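Local coordinates for protein pngf-ii (Elizabethkingia meningoseptica, PDB 4R4X) that probably removes N-linked glycans from glycoproteins as a peptide:N-glycosidase of the PNGase F type, at residues Q2-Y8 against A148-I154; E194-D200 against G212-I217; E436-N442 against A453-W457. The contacts are given in a common frame with arbitrary orientation. Numbering follows the deposited sequence.

Interaction 1: residues Q2-Y8 against A148-I154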
loop_
_atom_site.group_PDB
_atom_site.type_symbol
_atom_site.label_atom_id
_atom_site.label_comp_id
_atom_site.label_asym_id
_atom_site.label_seq_id
_atom_site.Cartn_x
_atom_site.Cartn_y
_atom_site.Cartn_z
ATOM N N GLN A 2 3.969 -34.414 37.179
ATOM C CA GLN A 2 4.838 -34.836 36.096
ATOM C C GLN A 2 4.528 -34.042 34.825
ATOM O O GLN A 2 3.351 -33.815 34.487
ATOM C CB GLN A 2 4.667 -36.325 35.817
ATOM C CG GLN A 2 5.473 -36.853 34.638
ATOM C CD GLN A 2 6.957 -36.950 34.932
ATOM O OE1 GLN A 2 7.344 -37.591 35.897
ATOM N NE2 GLN A 2 7.801 -36.326 34.087
ATOM N N THR A 3 5.596 -33.637 34.148
ATOM C CA THR A 3 5.514 -32.956 32.869
ATOM C C THR A 3 5.743 -33.911 31.716
ATOM O O THR A 3 6.667 -34.740 31.757
ATOM C CB THR A 3 6.548 -31.818 32.814
ATOM O OG1 THR A 3 6.214 -30.877 33.822
ATOM C CG2 THR A 3 6.553 -31.121 31.460
ATOM N N TYR A 4 4.932 -33.770 30.662
ATOM C CA TYR A 4 5.084 -34.596 29.464
ATOM C C TYR A 4 5.267 -33.747 28.221
ATOM O O TYR A 4 4.729 -32.664 28.118
ATOM C CB TYR A 4 3.859 -35.481 29.242
ATOM C CG TYR A 4 3.577 -36.423 30.373
ATOM C CD1 TYR A 4 2.788 -36.022 31.426
ATOM C CD2 TYR A 4 4.098 -37.714 30.382
ATOM C CE1 TYR A 4 2.520 -36.871 32.481
ATOM C CE2 TYR A 4 3.835 -38.581 31.440
ATOM C CZ TYR A 4 3.045 -38.146 32.481
ATOM O OH TYR A 4 2.760 -38.953 33.555
ATOM N N GLU A 5 5.996 -34.287 27.260
ATOM C CA GLU A 5 6.202 -33.655 25.973
ATOM C C GLU A 5 5.613 -34.551 24.917
ATOM O O GLU A 5 6.018 -35.707 24.805
ATOM C CB GLU A 5 7.694 -33.488 25.733
ATOM C CG GLU A 5 8.072 -32.997 24.353
ATOM C CD GLU A 5 9.411 -32.261 24.369
ATOM O OE1 GLU A 5 10.000 -32.113 25.474
ATOM O OE2 GLU A 5 9.871 -31.833 23.296
ATOM N N ILE A 6 4.647 -34.039 24.164
ATOM C CA ILE A 6 4.013 -34.793 23.097
ATOM C C ILE A 6 4.340 -34.191 21.749
ATOM O O ILE A 6 4.187 -32.974 21.542
ATOM C CB ILE A 6 2.477 -34.824 23.264
ATOM C CG1 ILE A 6 2.101 -35.339 24.666
ATOM C CG2 ILE A 6 1.862 -35.694 22.165
ATOM C CD1 ILE A 6 1.986 -34.261 25.724
ATOM N N THR A 7 4.804 -35.037 20.838
ATOM C CA THR A 7 5.230 -34.626 19.535
ATOM C C THR A 7 4.290 -35.184 18.505
ATOM O O THR A 7 3.918 -36.344 18.581
ATOM C CB THR A 7 6.648 -35.150 19.239
ATOM O OG1 THR A 7 7.517 -34.718 20.297
ATOM C CG2 THR A 7 7.131 -34.632 17.879
ATOM N N TYR A 8 3.896 -34.348 17.555
ATOM C CA TYR A 8 2.835 -34.698 16.613
ATOM C C TYR A 8 3.319 -34.729 15.179
ATOM O O TYR A 8 4.326 -34.103 14.826
ATOM C CB TYR A 8 1.682 -33.692 16.693
ATOM C CG TYR A 8 0.956 -33.670 18.018
ATOM C CD1 TYR A 8 1.368 -32.832 19.034
ATOM C CD2 TYR A 8 -0.152 -34.476 18.245
ATOM C CE1 TYR A 8 0.705 -32.793 20.255
ATOM C CE2 TYR A 8 -0.819 -34.457 19.465
ATOM C CZ TYR A 8 -0.399 -33.612 20.464
ATOM O OH TYR A 8 -1.050 -33.573 21.684
ATOM N N ALA A 148 -0.214 -37.840 17.455
ATOM C CA ALA A 148 0.979 -37.972 18.302
ATOM C C ALA A 148 1.845 -39.158 17.845
ATOM O O ALA A 148 1.308 -40.205 17.478
ATOM C CB ALA A 148 0.562 -38.148 19.751
ATOM N N THR A 149 3.165 -38.962 17.824
ATOM C CA THR A 149 4.142 -40.014 17.525
ATOM C C THR A 149 4.956 -40.396 18.768
ATOM O O THR A 149 5.530 -41.470 18.817
ATOM C CB THR A 149 5.117 -39.558 16.425
ATOM O OG1 THR A 149 5.550 -38.238 16.711
ATOM C CG2 THR A 149 4.437 -39.551 15.084
ATOM N N SER A 150 5.009 -39.525 19.774
ATOM C CA SER A 150 5.642 -39.878 21.039
ATOM C C SER A 150 5.077 -39.054 22.172
ATOM O O SER A 150 4.680 -37.910 21.963
ATOM C CB SER A 150 7.167 -39.703 20.975
ATOM O OG SER A 150 7.499 -38.386 20.612
ATOM N N VAL A 151 5.037 -39.664 23.348
ATOM C CA VAL A 151 4.685 -39.025 24.595
ATOM C C VAL A 151 5.808 -39.388 25.572
ATOM O O VAL A 151 5.978 -40.565 25.887
ATOM C CB VAL A 151 3.325 -39.531 25.136
ATOM C CG1 VAL A 151 3.013 -38.900 26.486
ATOM C CG2 VAL A 151 2.218 -39.242 24.128
ATOM N N LYS A 152 6.573 -38.394 26.029
ATOM C CA LYS A 152 7.715 -38.636 26.926
ATOM C C LYS A 152 7.639 -37.784 28.177
ATOM O O LYS A 152 7.222 -36.628 28.110
ATOM C CB LYS A 152 9.043 -38.290 26.258
ATOM C CG LYS A 152 9.191 -38.593 24.786
ATOM C CD LYS A 152 10.540 -38.029 24.336
ATOM C CE LYS A 152 10.721 -38.038 22.820
ATOM N NZ LYS A 152 11.155 -39.378 22.337
ATOM N N LYS A 153 8.084 -38.352 29.299
ATOM C CA LYS A 153 8.253 -37.632 30.553
ATOM C C LYS A 153 9.476 -36.724 30.496
ATOM O O LYS A 153 10.513 -37.134 29.995
ATOM C CB LYS A 153 8.467 -38.624 31.706
ATOM C CG LYS A 153 7.247 -39.460 32.025
ATOM C CD LYS A 153 7.454 -40.356 33.238
ATOM C CE LYS A 153 6.415 -41.464 33.227
ATOM N NZ LYS A 153 6.281 -42.138 34.540
ATOM N N ILE A 154 9.360 -35.512 31.041
ATOM C CA ILE A 154 10.509 -34.617 31.158
ATOM C C ILE A 154 10.540 -33.962 32.523
ATOM O O ILE A 154 9.539 -33.960 33.243
ATOM C CB ILE A 154 10.554 -33.547 30.038
ATOM C CG1 ILE A 154 9.347 -32.610 30.105
ATOM C CG2 ILE A 154 10.613 -34.221 28.673
ATOM C CD1 ILE A 154 9.405 -31.451 29.127
HETATM O O HOH W 1 8.245 -33.207 35.347
HETATM O O HOH W 2 7.496 -36.241 22.604
#
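Antiparallel strands 3-12 and 144-154 pair around a classic beta bulge in the curled, largely antiparallel sheet of the N-terminal domain, whose family belongs to the LolA/LolB clan, and bring the chain's start against a strand about 140 residues further on. Glu5 and Lys152 form a hydrogen-bonded pair with both bonds in place, Glu5 N to Lys152 O at 2.8 Å and Lys152 N to Glu5 O at 3.0 Å; Tyr4 with Lys153 and Ile6 with Val151 are non-hydrogen-bonded pairs. At the bulge Thr149 and Ser150 share one partner: Thr7 N donates to Ser150 O (3.1 Å), while Thr7 O accepts from Thr149 N (2.8 Å). The register thereby slips by one and Tyr8 faces Ala148.

Tyr4, Ile6, Tyr8, Val151 and Ala148 lie on one face, with Ile6 CG2 3.7 Å from Ala148 CB and Ile6 CG1 3.9 Å from Val151 CG2. Leu134 adds to this apolar layer. Segment 2-8 is an interior strand, since strand 23-27 pairs along its other edge. On the second face Glu5 turns its carboxylate to a salt bridge with Lys40, and a water joins Glu5 O (2.7 Å), Thr7 OG1 (2.8 Å) and Ser150 OG (2.9 Å).

Interaction 2: residues E194-D200 against G212-I217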
loop_
_atom_site.group_PDB
_atom_site.type_symbol
_atom_site.label_atom_id
_atom_site.label_comp_id
_atom_site.label_asym_id
_atom_site.label_seq_id
_atom_site.Cartn_x
_atom_site.Cartn_y
_atom_site.Cartn_z
ATOM N N GLU A 194 -2.754 15.856 8.429
ATOM C CA GLU A 194 -2.154 17.140 8.056
ATOM C C GLU A 194 -3.089 17.971 7.214
ATOM O O GLU A 194 -3.595 17.510 6.200
ATOM C CB GLU A 194 -0.880 16.965 7.217
ATOM C CG GLU A 194 0.420 16.778 7.962
ATOM C CD GLU A 194 0.661 17.724 9.127
ATOM O OE1 GLU A 194 1.017 17.182 10.203
ATOM O OE2 GLU A 194 0.522 18.961 8.979
ATOM N N THR A 195 -3.246 19.225 7.603
ATOM C CA THR A 195 -4.008 20.180 6.807
ATOM C C THR A 195 -3.316 20.568 5.507
ATOM O O THR A 195 -2.118 20.856 5.480
ATOM C CB THR A 195 -4.245 21.440 7.629
ATOM O OG1 THR A 195 -5.074 21.088 8.740
ATOM C CG2 THR A 195 -4.888 22.515 6.792
ATOM N N ILE A 196 -4.092 20.575 4.440
ATOM C CA ILE A 196 -3.705 21.163 3.159
ATOM C C ILE A 196 -4.807 22.178 2.826
ATOM O O ILE A 196 -5.970 21.809 2.705
ATOM C CB ILE A 196 -3.538 20.117 2.042
ATOM C CG1 ILE A 196 -2.458 19.101 2.439
ATOM C CG2 ILE A 196 -3.131 20.826 0.743
ATOM C CD1 ILE A 196 -2.171 18.000 1.431
ATOM N N ASN A 197 -4.442 23.453 2.751
ATOM C CA ASN A 197 -5.411 24.566 2.679
ATOM C C ASN A 197 -4.811 25.782 1.962
ATOM O O ASN A 197 -3.760 25.677 1.332
ATOM C CB ASN A 197 -5.946 24.930 4.096
ATOM C CG ASN A 197 -4.912 25.646 4.979
ATOM O OD1 ASN A 197 -5.281 26.316 5.964
ATOM N ND2 ASN A 197 -3.636 25.505 4.661
ATOM N N PHE A 198 -5.482 26.927 2.039
ATOM C CA PHE A 198 -4.995 28.124 1.407
ATOM C C PHE A 198 -5.122 29.226 2.430
ATOM O O PHE A 198 -6.236 29.637 2.754
ATOM C CB PHE A 198 -5.800 28.455 0.160
ATOM C CG PHE A 198 -5.266 29.624 -0.592
ATOM C CD1 PHE A 198 -4.221 29.458 -1.489
ATOM C CD2 PHE A 198 -5.760 30.920 -0.360
ATOM C CE1 PHE A 198 -3.708 30.538 -2.194
ATOM C CE2 PHE A 198 -5.244 32.003 -1.060
ATOM C CZ PHE A 198 -4.203 31.810 -1.973
ATOM N N SER A 199 -3.991 29.674 2.957
ATOM C CA SER A 199 -4.000 30.656 4.015
ATOM C C SER A 199 -2.690 31.390 4.087
ATOM O O SER A 199 -1.634 30.765 4.089
ATOM C CB SER A 199 -4.295 29.973 5.356
ATOM O OG SER A 199 -4.097 30.878 6.421
ATOM N N ASP A 200 -2.763 32.722 4.184
ATOM C CA ASP A 200 -1.569 33.568 4.224
ATOM C C ASP A 200 -0.781 33.290 5.509
ATOM O O ASP A 200 0.405 33.571 5.587
ATOM C CB ASP A 200 -1.939 35.071 4.115
ATOM C CG ASP A 200 -2.312 35.508 2.686
ATOM O OD1 ASP A 200 -2.359 34.663 1.770
ATOM O OD2 ASP A 200 -2.571 36.723 2.464
ATOM N N GLY A 212 3.145 27.186 -1.443
ATOM C CA GLY A 212 1.908 27.459 -2.161
ATOM C C GLY A 212 0.795 27.913 -1.231
ATOM O O GLY A 212 -0.369 27.566 -1.431
ATOM N N ASN A 213 1.168 28.675 -0.202
ATOM C CA ASN A 213 0.215 29.236 0.739
ATOM C C ASN A 213 -0.587 28.149 1.465
ATOM O O ASN A 213 -1.721 28.382 1.853
ATOM C CB ASN A 213 -0.719 30.202 -0.005
ATOM C CG ASN A 213 -0.947 31.501 0.745
ATOM O OD1 ASN A 213 -0.012 32.100 1.244
ATOM N ND2 ASN A 213 -2.197 31.949 0.813
ATOM N N GLY A 214 0.028 26.976 1.645
ATOM C CA GLY A 214 -0.558 25.841 2.358
ATOM C C GLY A 214 -0.992 24.663 1.469
ATOM O O GLY A 214 -1.376 23.611 1.980
ATOM N N THR A 215 -0.958 24.842 0.156
ATOM C CA THR A 215 -1.446 23.812 -0.767
ATOM C C THR A 215 -0.443 22.682 -1.020
ATOM O O THR A 215 -0.797 21.650 -1.594
ATOM C CB THR A 215 -1.862 24.431 -2.104
ATOM O OG1 THR A 215 -0.751 25.110 -2.695
ATOM C CG2 THR A 215 -3.012 25.391 -1.913
ATOM N N ILE A 216 0.794 22.874 -0.575
ATOM C CA ILE A 216 1.865 21.876 -0.726
ATOM C C ILE A 216 2.510 21.634 0.633
ATOM O O ILE A 216 2.925 22.592 1.297
ATOM C CB ILE A 216 2.955 22.373 -1.680
ATOM C CG1 ILE A 216 2.361 22.814 -3.027
ATOM C CG2 ILE A 216 4.012 21.304 -1.893
ATOM C CD1 ILE A 216 3.268 23.760 -3.806
ATOM N N ILE A 217 2.540 20.376 1.059
ATOM C CA ILE A 217 3.278 19.974 2.250
ATOM C C ILE A 217 4.392 18.988 1.865
ATOM O O ILE A 217 4.182 18.073 1.046
ATOM C CB ILE A 217 2.363 19.384 3.353
ATOM C CG1 ILE A 217 1.587 18.161 2.859
ATOM C CG2 ILE A 217 1.379 20.447 3.844
ATOM C CD1 ILE A 217 0.633 17.585 3.884
HETATM O O HOH W 3 -0.629 23.011 4.563
#
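Where strand 186-196 runs out, residues 194-200 pass over a tight turn that leads into strand 216-222, so the contact spans two different sheets of the first PNGase F-type jelly-roll domain. Gly212 to Thr215 form a type I' beta turn: Asn213 and Gly214 both have positive phi, and Thr215 N returns to Gly212 O at 3.2 Å. With phi at 108°, Gly214 at the turn's third position could not carry a CB without collision with Asn213 O. The p rotamer of Thr215 swings OG1 back to Gly212 O (2.8 Å), a second clasp across the turn, and Thr215 and Ile216 then make a classic beta bulge with strand 209-211.

Asn213 is the hub. Its chi1 of -136° lies between wells and carries ND2 to Asp200 OD1 (2.9 Å) while holding it over one face of the Phe198 ring, 3.4 Å from Phe198 CZ. Phe198, in the t rotamer, presents its ring edge to Thr215, with Phe198 CD1 4.3 Å from Thr215 CG2; the ring of Tyr353 also meets it. At the strand end, Ile196 (m, t) and Ile217 (p, t) join through Ile196 CG1 and Ile217 CD1 at 3.7 Å, and Glu194 CB lies 3.7 Å from that same Ile217 CD1, its carboxylate being paired with Arg210.

The backbone bonds, Asn197 N to Gly214 O (3.2 Å) and Ser199 N to Asn213 O (2.8 Å), both use carbonyls of the turn. These thus tie the strand's end to the turn, with apolar packing at Ile217, an amide-carboxylate bond at Asp200 and no salt bridge.

Interaction 3: residues E436-N442 against A453-W457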
loop_
_atom_site.group_PDB
_atom_site.type_symbol
_atom_site.label_atom_id
_atom_site.label_comp_id
_atom_site.label_asym_id
_atom_site.label_seq_id
_atom_site.Cartn_x
_atom_site.Cartn_y
_atom_site.Cartn_z
ATOM N N GLU A 436 -11.779 18.944 -19.893
ATOM C CA GLU A 436 -12.216 18.038 -18.820
ATOM C C GLU A 436 -13.282 17.084 -19.385
ATOM O O GLU A 436 -13.351 15.915 -19.006
ATOM C CB GLU A 436 -12.825 18.814 -17.652
ATOM C CG GLU A 436 -13.388 17.943 -16.535
ATOM C CD GLU A 436 -13.812 18.735 -15.304
ATOM O OE1 GLU A 436 -13.540 19.964 -15.248
ATOM O OE2 GLU A 436 -14.451 18.141 -14.386
ATOM N N PHE A 437 -14.137 17.610 -20.261
ATOM C CA PHE A 437 -15.349 16.917 -20.662
ATOM C C PHE A 437 -15.423 16.468 -22.116
ATOM O O PHE A 437 -16.429 15.856 -22.521
ATOM C CB PHE A 437 -16.580 17.773 -20.334
ATOM C CG PHE A 437 -16.763 18.013 -18.862
ATOM C CD1 PHE A 437 -17.093 16.952 -18.012
ATOM C CD2 PHE A 437 -16.604 19.296 -18.320
ATOM C CE1 PHE A 437 -17.261 17.171 -16.649
ATOM C CE2 PHE A 437 -16.773 19.520 -16.964
ATOM C CZ PHE A 437 -17.085 18.443 -16.123
ATOM N N VAL A 438 -14.373 16.730 -22.888
ATOM C CA VAL A 438 -14.312 16.304 -24.280
ATOM C C VAL A 438 -13.087 15.417 -24.507
ATOM O O VAL A 438 -11.978 15.787 -24.150
ATOM C CB VAL A 438 -14.151 17.515 -25.221
ATOM C CG1 VAL A 438 -14.150 17.085 -26.682
ATOM C CG2 VAL A 438 -15.214 18.577 -24.943
ATOM N N PRO A 439 -13.270 14.250 -25.134
ATOM C CA PRO A 439 -12.130 13.355 -25.311
ATOM C C PRO A 439 -11.132 13.937 -26.322
ATOM O O PRO A 439 -11.548 14.503 -27.340
ATOM C CB PRO A 439 -12.746 12.084 -25.885
ATOM C CG PRO A 439 -14.215 12.263 -25.854
ATOM C CD PRO A 439 -14.502 13.718 -25.717
ATOM N N LYS A 440 -9.837 13.787 -26.045
ATOM C CA LYS A 440 -8.809 14.244 -26.989
ATOM C C LYS A 440 -7.716 13.215 -27.085
ATOM O O LYS A 440 -7.173 12.793 -26.069
ATOM C CB LYS A 440 -8.194 15.581 -26.546
ATOM C CG LYS A 440 -9.143 16.759 -26.509
ATOM C CD LYS A 440 -9.725 17.113 -27.866
ATOM C CE LYS A 440 -10.664 18.317 -27.767
ATOM N NZ LYS A 440 -9.964 19.605 -27.548
ATOM N N GLU A 441 -7.367 12.830 -28.306
ATOM C CA GLU A 441 -6.277 11.905 -28.521
ATOM C C GLU A 441 -4.920 12.449 -28.083
ATOM O O GLU A 441 -4.530 13.516 -28.522
ATOM C CB GLU A 441 -6.244 11.534 -29.992
ATOM C CG GLU A 441 -5.196 10.512 -30.371
ATOM C CD GLU A 441 -5.404 10.018 -31.804
ATOM O OE1 GLU A 441 -4.926 10.681 -32.749
ATOM O OE2 GLU A 441 -6.045 8.964 -31.980
ATOM N N ASN A 442 -4.226 11.713 -27.197
ATOM C CA ASN A 442 -2.845 12.010 -26.800
ATOM C C ASN A 442 -1.930 11.182 -27.706
ATOM O O ASN A 442 -2.079 9.953 -27.780
ATOM C CB ASN A 442 -2.533 11.594 -25.333
ATOM C CG ASN A 442 -3.186 12.482 -24.270
ATOM O OD1 ASN A 442 -2.622 12.678 -23.181
ATOM N ND2 ASN A 442 -4.374 12.981 -24.545
ATOM N N ALA A 453 -0.766 6.286 -29.731
ATOM C CA ALA A 453 -1.834 7.288 -29.701
ATOM C C ALA A 453 -3.024 6.664 -28.973
ATOM O O ALA A 453 -3.361 5.499 -29.198
ATOM C CB ALA A 453 -2.210 7.683 -31.113
ATOM N N PHE A 454 -3.613 7.402 -28.053
ATOM C CA PHE A 454 -4.800 6.899 -27.350
ATOM C C PHE A 454 -5.613 8.048 -26.807
ATOM O O PHE A 454 -5.096 9.157 -26.560
ATOM C CB PHE A 454 -4.420 5.918 -26.230
ATOM C CG PHE A 454 -3.910 6.584 -24.955
ATOM C CD1 PHE A 454 -2.664 7.187 -24.917
ATOM C CD2 PHE A 454 -4.683 6.567 -23.782
ATOM C CE1 PHE A 454 -2.189 7.778 -23.749
ATOM C CE2 PHE A 454 -4.211 7.143 -22.594
ATOM C CZ PHE A 454 -2.965 7.740 -22.579
ATOM N N THR A 455 -6.895 7.781 -26.624
ATOM C CA THR A 455 -7.812 8.763 -26.095
ATOM C C THR A 455 -8.138 8.445 -24.629
ATOM O O THR A 455 -8.833 7.451 -24.352
ATOM C CB THR A 455 -9.083 8.768 -26.944
ATOM O OG1 THR A 455 -8.720 9.085 -28.304
ATOM C CG2 THR A 455 -10.060 9.804 -26.426
ATOM N N PRO A 456 -7.621 9.265 -23.693
ATOM C CA PRO A 456 -7.825 8.972 -22.278
ATOM C C PRO A 456 -9.254 9.360 -21.882
ATOM O O PRO A 456 -9.689 10.484 -22.151
ATOM C CB PRO A 456 -6.801 9.860 -21.576
ATOM C CG PRO A 456 -5.942 10.478 -22.627
ATOM C CD PRO A 456 -6.751 10.440 -23.883
ATOM N N TRP A 457 -9.985 8.427 -21.293
ATOM C CA TRP A 457 -11.421 8.623 -21.081
ATOM C C TRP A 457 -11.917 7.686 -19.984
ATOM O O TRP A 457 -11.568 6.521 -19.996
ATOM C CB TRP A 457 -12.198 8.367 -22.388
ATOM C CG TRP A 457 -13.598 8.937 -22.371
ATOM C CD1 TRP A 457 -14.774 8.240 -22.443
ATOM C CD2 TRP A 457 -13.955 10.311 -22.249
ATOM N NE1 TRP A 457 -15.848 9.101 -22.399
ATOM C CE2 TRP A 457 -15.372 10.383 -22.283
ATOM C CE3 TRP A 457 -13.224 11.498 -22.168
ATOM C CZ2 TRP A 457 -16.060 11.592 -22.182
ATOM C CZ3 TRP A 457 -13.921 12.709 -22.055
ATOM C CH2 TRP A 457 -15.320 12.738 -22.070
HETATM O O HOH W 4 -9.562 12.848 -23.267
HETATM O O HOH W 5 -6.892 7.946 -29.552
#
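Residues 436-442 form an irregular lead-in to a beta hairpin in the C-terminal PNGase F-type jelly-roll domain, and they run beside the chain that leaves the same hairpin at 453-457. Glu436 turns away, its carboxylate in a salt bridge with Arg485. The carbonyl of Phe437 comes up to the edge of the Trp457 indole, Phe437 O being 3.3 Å from Trp457 CH2, and the Val438 backbone passes the same six-membered ring. Pro439 then covers one of its faces in a CH-pi contact: Pro439 CG stands 3.8 Å from the centroid of the Trp457 six-membered ring, 8° off its normal. Pro439 CB reaches Thr455 CG2 as well, at 3.6 Å.

At Lys440 a water takes the place of a direct backbone bond, accepting from Lys440 N (2.9 Å) and donating to Pro456 O (2.6 Å); the side chain leads away to Asp435. Glu441 is likewise linked through water, which lies 2.8 Å from Glu441 OE2 and 2.5 Å from Thr455 OG1. Regular pairing begins only with Asn442, where Asn442 N bonds to Phe454 O (2.8 Å) and Phe454 N to Asn442 O (3.0 Å) in an antiparallel hydrogen-bonded pair.

The hairpin strands 442-446 and 449-454 form one side of a four-stranded antiparallel sheet, with 449-454 outermost, which packs face to face on the nine-stranded sheet as a beta sandwich. Phe454 and Pro456 pack on its strand 416-428, Asn442 OD1 bonds to Tyr423 and Thr425 of that strand, and Lys440 and Asn442 touch Trp528 on strand 527-537.

In the fold
From the N terminus the three contacts follow one another in series, and none encloses or crosses another. Interaction 1 closes a loop of 139 residues that holds most of the N-terminal domain, so its first strand is fixed by one of its last. Interactions 2 and 3 close short excursions of 11 and 10 residues, the latter a hairpin. Both border the long nine-stranded sheet: interaction 2 includes part of its strand 216-222, whereas interaction 3 packs on its strand 416-428. Their centres are 31 Å apart, while interaction 1 lies 66 and 71 Å from them, centre to centre, on the opposite side of the chain's centre.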